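PDB 3E1T: halogenase from Chondromyces crocatus, which probably uses FAD to halogenate a precursor or intermediate of chondrochloren, as a variant member of the flavin-dependent halogenases. Local coordinates for residues T80-K85 with S212-D217. Residues are numbered along the deposited sequence; the frame is centred on the assembly and turned at random.
Sequences TFRWGK and SAAFQD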
ATOM      1  N   THR A  80     -10.268 -11.759  -9.318  1.00 37.66           N
ATOM      2  CA  THR A  80     -11.123 -12.870  -8.963  1.00 37.93           C
ATOM      3  C   THR A  80     -10.941 -13.192  -7.477  1.00 37.93           C
ATOM      4  O   THR A  80      -9.819 -13.177  -6.963  1.00 37.58           O
ATOM      5  CB  THR A  80     -10.790 -14.079  -9.826  1.00 38.00           C
ATOM      6  OG1 THR A  80     -10.806 -13.682 -11.205  1.00 38.96           O
ATOM      7  CG2 THR A  80     -11.795 -15.197  -9.611  1.00 38.68           C
ATOM      8  N   PHE A  81     -12.055 -13.447  -6.799  1.00 37.99           N
ATOM      9  CA  PHE A  81     -12.054 -13.772  -5.378  1.00 38.23           C
ATOM     10  C   PHE A  81     -12.766 -15.073  -5.090  1.00 38.85           C
ATOM     11  O   PHE A  81     -13.875 -15.305  -5.577  1.00 38.51           O
ATOM     12  CB  PHE A  81     -12.742 -12.674  -4.571  1.00 38.47           C
ATOM     13  CG  PHE A  81     -11.882 -11.477  -4.316  1.00 37.62           C
ATOM     14  CD1 PHE A  81     -11.935 -10.382  -5.161  1.00 39.33           C
ATOM     15  CD2 PHE A  81     -11.031 -11.438  -3.220  1.00 38.00           C
ATOM     16  CE1 PHE A  81     -11.133  -9.258  -4.920  1.00 40.31           C
ATOM     17  CE2 PHE A  81     -10.224 -10.324  -2.971  1.00 37.42           C
ATOM     18  CZ  PHE A  81     -10.275  -9.239  -3.822  1.00 38.20           C
ATOM     19  N   ARG A  82     -12.109 -15.921  -4.304  1.00 38.86           N
ATOM     20  CA  ARG A  82     -12.790 -16.982  -3.583  1.00 39.51           C
ATOM     21  C   ARG A  82     -12.898 -16.521  -2.123  1.00 39.22           C
ATOM     22  O   ARG A  82     -11.951 -16.629  -1.332  1.00 38.93           O
ATOM     23  CB  ARG A  82     -12.068 -18.327  -3.776  1.00 39.36           C
ATOM     24  CG  ARG A  82     -12.040 -19.262  -2.588  1.00 42.15           C
ATOM     25  CD  ARG A  82     -13.317 -20.027  -2.375  1.00 44.00           C
ATOM     26  NE  ARG A  82     -14.370 -19.245  -1.733  1.00 46.34           N
ATOM     27  CZ  ARG A  82     -14.488 -19.038  -0.423  1.00 45.65           C
ATOM     28  NH1 ARG A  82     -13.586 -19.515   0.425  1.00 46.28           N
ATOM     29  NH2 ARG A  82     -15.507 -18.329   0.036  1.00 46.19           N
ATOM     30  N   TRP A  83     -14.070 -15.984  -1.789  1.00 39.23           N
ATOM     31  CA  TRP A  83     -14.228 -15.153  -0.610  1.00 39.78           C
ATOM     32  C   TRP A  83     -15.704 -14.897  -0.374  1.00 41.28           C
ATOM     33  O   TRP A  83     -16.436 -14.568  -1.304  1.00 41.14           O
ATOM     34  CB  TRP A  83     -13.544 -13.809  -0.868  1.00 38.44           C
ATOM     35  CG  TRP A  83     -13.169 -12.984   0.342  1.00 36.16           C
ATOM     36  CD1 TRP A  83     -14.008 -12.346   1.205  1.00 35.18           C
ATOM     37  CD2 TRP A  83     -11.839 -12.666   0.767  1.00 35.10           C
ATOM     38  NE1 TRP A  83     -13.281 -11.673   2.168  1.00 33.94           N
ATOM     39  CE2 TRP A  83     -11.948 -11.851   1.917  1.00 34.23           C
ATOM     40  CE3 TRP A  83     -10.565 -12.999   0.290  1.00 33.20           C
ATOM     41  CZ2 TRP A  83     -10.827 -11.358   2.594  1.00 34.91           C
ATOM     42  CZ3 TRP A  83      -9.451 -12.514   0.971  1.00 34.83           C
ATOM     43  CH2 TRP A  83      -9.592 -11.701   2.106  1.00 34.89           C
ATOM     44  N   GLY A  84     -16.125 -15.028   0.879  1.00 43.15           N
ATOM     45  CA  GLY A  84     -17.502 -14.761   1.268  1.00 45.97           C
ATOM     46  C   GLY A  84     -18.284 -16.024   1.574  1.00 48.17           C
ATOM     47  O   GLY A  84     -17.731 -17.017   2.065  1.00 47.63           O
ATOM     48  N   LYS A  85     -19.577 -15.969   1.260  1.00 50.39           N
ATOM     49  CA  LYS A  85     -20.524 -17.048   1.527  1.00 52.88           C
ATOM     50  C   LYS A  85     -20.361 -18.238   0.573  1.00 53.93           C
ATOM     51  O   LYS A  85     -20.256 -19.381   1.018  1.00 54.54           O
ATOM     52  CB  LYS A  85     -21.953 -16.496   1.445  1.00 52.94           C
ATOM     53  CG  LYS A  85     -22.911 -17.081   2.463  1.00 53.89           C
ATOM     54  CD  LYS A  85     -24.327 -16.543   2.279  1.00 53.70           C
ATOM     55  CE  LYS A  85     -24.885 -16.844   0.880  1.00 55.69           C
ATOM     56  NZ  LYS A  85     -24.847 -18.297   0.510  1.00 55.96           N
ATOM     57  N   SER A 212      -7.308 -13.779  -5.417  1.00 32.48           N
ATOM     58  CA  SER A 212      -7.172 -13.874  -3.962  1.00 32.33           C
ATOM     59  C   SER A 212      -8.159 -14.907  -3.454  1.00 32.06           C
ATOM     60  O   SER A 212      -9.341 -14.886  -3.831  1.00 32.17           O
ATOM     61  CB  SER A 212      -7.436 -12.528  -3.284  1.00 31.76           C
ATOM     62  OG  SER A 212      -6.713 -11.480  -3.914  1.00 34.15           O
ATOM     63  N   ALA A 213      -7.677 -15.796  -2.593  1.00 31.42           N
ATOM     64  CA  ALA A 213      -8.460 -16.935  -2.156  1.00 31.40           C
ATOM     65  C   ALA A 213      -8.358 -17.218  -0.650  1.00 31.35           C
ATOM     66  O   ALA A 213      -7.284 -17.519  -0.127  1.00 31.59           O
ATOM     67  CB  ALA A 213      -8.065 -18.181  -2.977  1.00 31.45           C
ATOM     68  N   ALA A 214      -9.492 -17.133   0.030  1.00 31.20           N
ATOM     69  CA  ALA A 214      -9.596 -17.459   1.445  1.00 31.85           C
ATOM     70  C   ALA A 214      -9.561 -18.970   1.690  1.00 32.43           C
ATOM     71  O   ALA A 214     -10.112 -19.751   0.905  1.00 32.58           O
ATOM     72  CB  ALA A 214     -10.870 -16.865   2.011  1.00 31.85           C
ATOM     73  N   PHE A 215      -8.887 -19.375   2.762  1.00 32.06           N
ATOM     74  CA  PHE A 215      -8.922 -20.762   3.244  1.00 32.21           C
ATOM     75  C   PHE A 215      -9.015 -20.750   4.766  1.00 32.32           C
ATOM     76  O   PHE A 215      -9.288 -19.696   5.350  1.00 32.21           O
ATOM     77  CB  PHE A 215      -7.740 -21.582   2.724  1.00 32.24           C
ATOM     78  CG  PHE A 215      -6.405 -21.205   3.312  1.00 32.04           C
ATOM     79  CD1 PHE A 215      -5.719 -22.106   4.132  1.00 32.02           C
ATOM     80  CD2 PHE A 215      -5.815 -19.974   3.023  1.00 31.84           C
ATOM     81  CE1 PHE A 215      -4.481 -21.794   4.658  1.00 31.12           C
ATOM     82  CE2 PHE A 215      -4.562 -19.642   3.552  1.00 31.01           C
ATOM     83  CZ  PHE A 215      -3.897 -20.552   4.372  1.00 31.97           C
ATOM     84  N   GLN A 216      -8.812 -21.893   5.425  1.00 32.45           N
ATOM     85  CA  GLN A 216      -9.152 -21.959   6.852  1.00 32.37           C
ATOM     86  C   GLN A 216      -8.282 -21.071   7.739  1.00 32.01           C
ATOM     87  O   GLN A 216      -8.738 -20.603   8.783  1.00 32.22           O
ATOM     88  CB  GLN A 216      -9.146 -23.391   7.393  1.00 32.92           C
ATOM     89  CG  GLN A 216      -9.900 -23.492   8.709  1.00 34.03           C
ATOM     90  CD  GLN A 216     -10.038 -24.892   9.227  1.00 37.78           C
ATOM     91  OE1 GLN A 216     -11.154 -25.342   9.502  1.00 40.24           O
ATOM     92  NE2 GLN A 216      -8.909 -25.596   9.387  1.00 36.29           N
ATOM     93  N   ASP A 217      -7.025 -20.879   7.346  1.00 31.70           N
ATOM     94  CA  ASP A 217      -6.053 -20.160   8.186  1.00 31.22           C
ATOM     95  C   ASP A 217      -5.701 -18.753   7.663  1.00 30.85           C
ATOM     96  O   ASP A 217      -4.784 -18.100   8.180  1.00 31.45           O
ATOM     97  CB  ASP A 217      -4.784 -21.001   8.376  1.00 31.35           C
ATOM     98  CG  ASP A 217      -4.956 -22.116   9.413  1.00 31.87           C
ATOM     99  OD1 ASP A 217      -6.038 -22.238  10.015  1.00 31.69           O
ATOM    100  OD2 ASP A 217      -3.986 -22.855   9.646  1.00 33.47           O
TER
HETATM  101  O   HOH W   1      -8.589 -10.642  -6.415  1.00 42.62           O
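Phe81 and Ser212 form a bridged pair between two parallel strands, 75-82 and 210-215, in the large mixed sheet of this FAD-dependent halogenase. The short runs 80-82 and 212-215 are nearly parallel, their axes 3° apart. Ser212 N donates to Thr80 O, Ser212 O accepts Arg82 N at 3.0 Å, and Ala214 N reaches Arg82 O at 2.9 Å. The CA of Phe81 adds a C-H contact to Ser212 O.

The benzyl group of Phe81 can be followed outward from CB, which lies 4.1 Å from Ser212 O. Its chi1 of -79° sets CG anti to the carbonyl carbon, and the ring comes alongside Ser212: CD2 nears both CB and O of that residue, and CE2 touches Ser212 CB at 3.6 Å with OG close by. One ring face carries a water, offset toward the rim, which donates to Thr80 O and also bonds Ser212 OG. Phe312 meets the same ring from outside the pair, and the side chain of Ser212 lies about 8 Å from the bound FAD. An alanine in place of this phenylalanine would probably leave a gap beside Ser212 CB and take away the ring face under the water.

The opposite face of the sheet carries Arg82 and Ala213, whose CB atoms meet. The arginine chain then bends at chi2 and chi3; its NH2 bonds Glu86 O and, weakly, Gly84 O. Beyond the last bridge, Trp83 is held through NE1 by Phe365 O, and Ala214 CB packs against the indole, 4.2 Å from CE3.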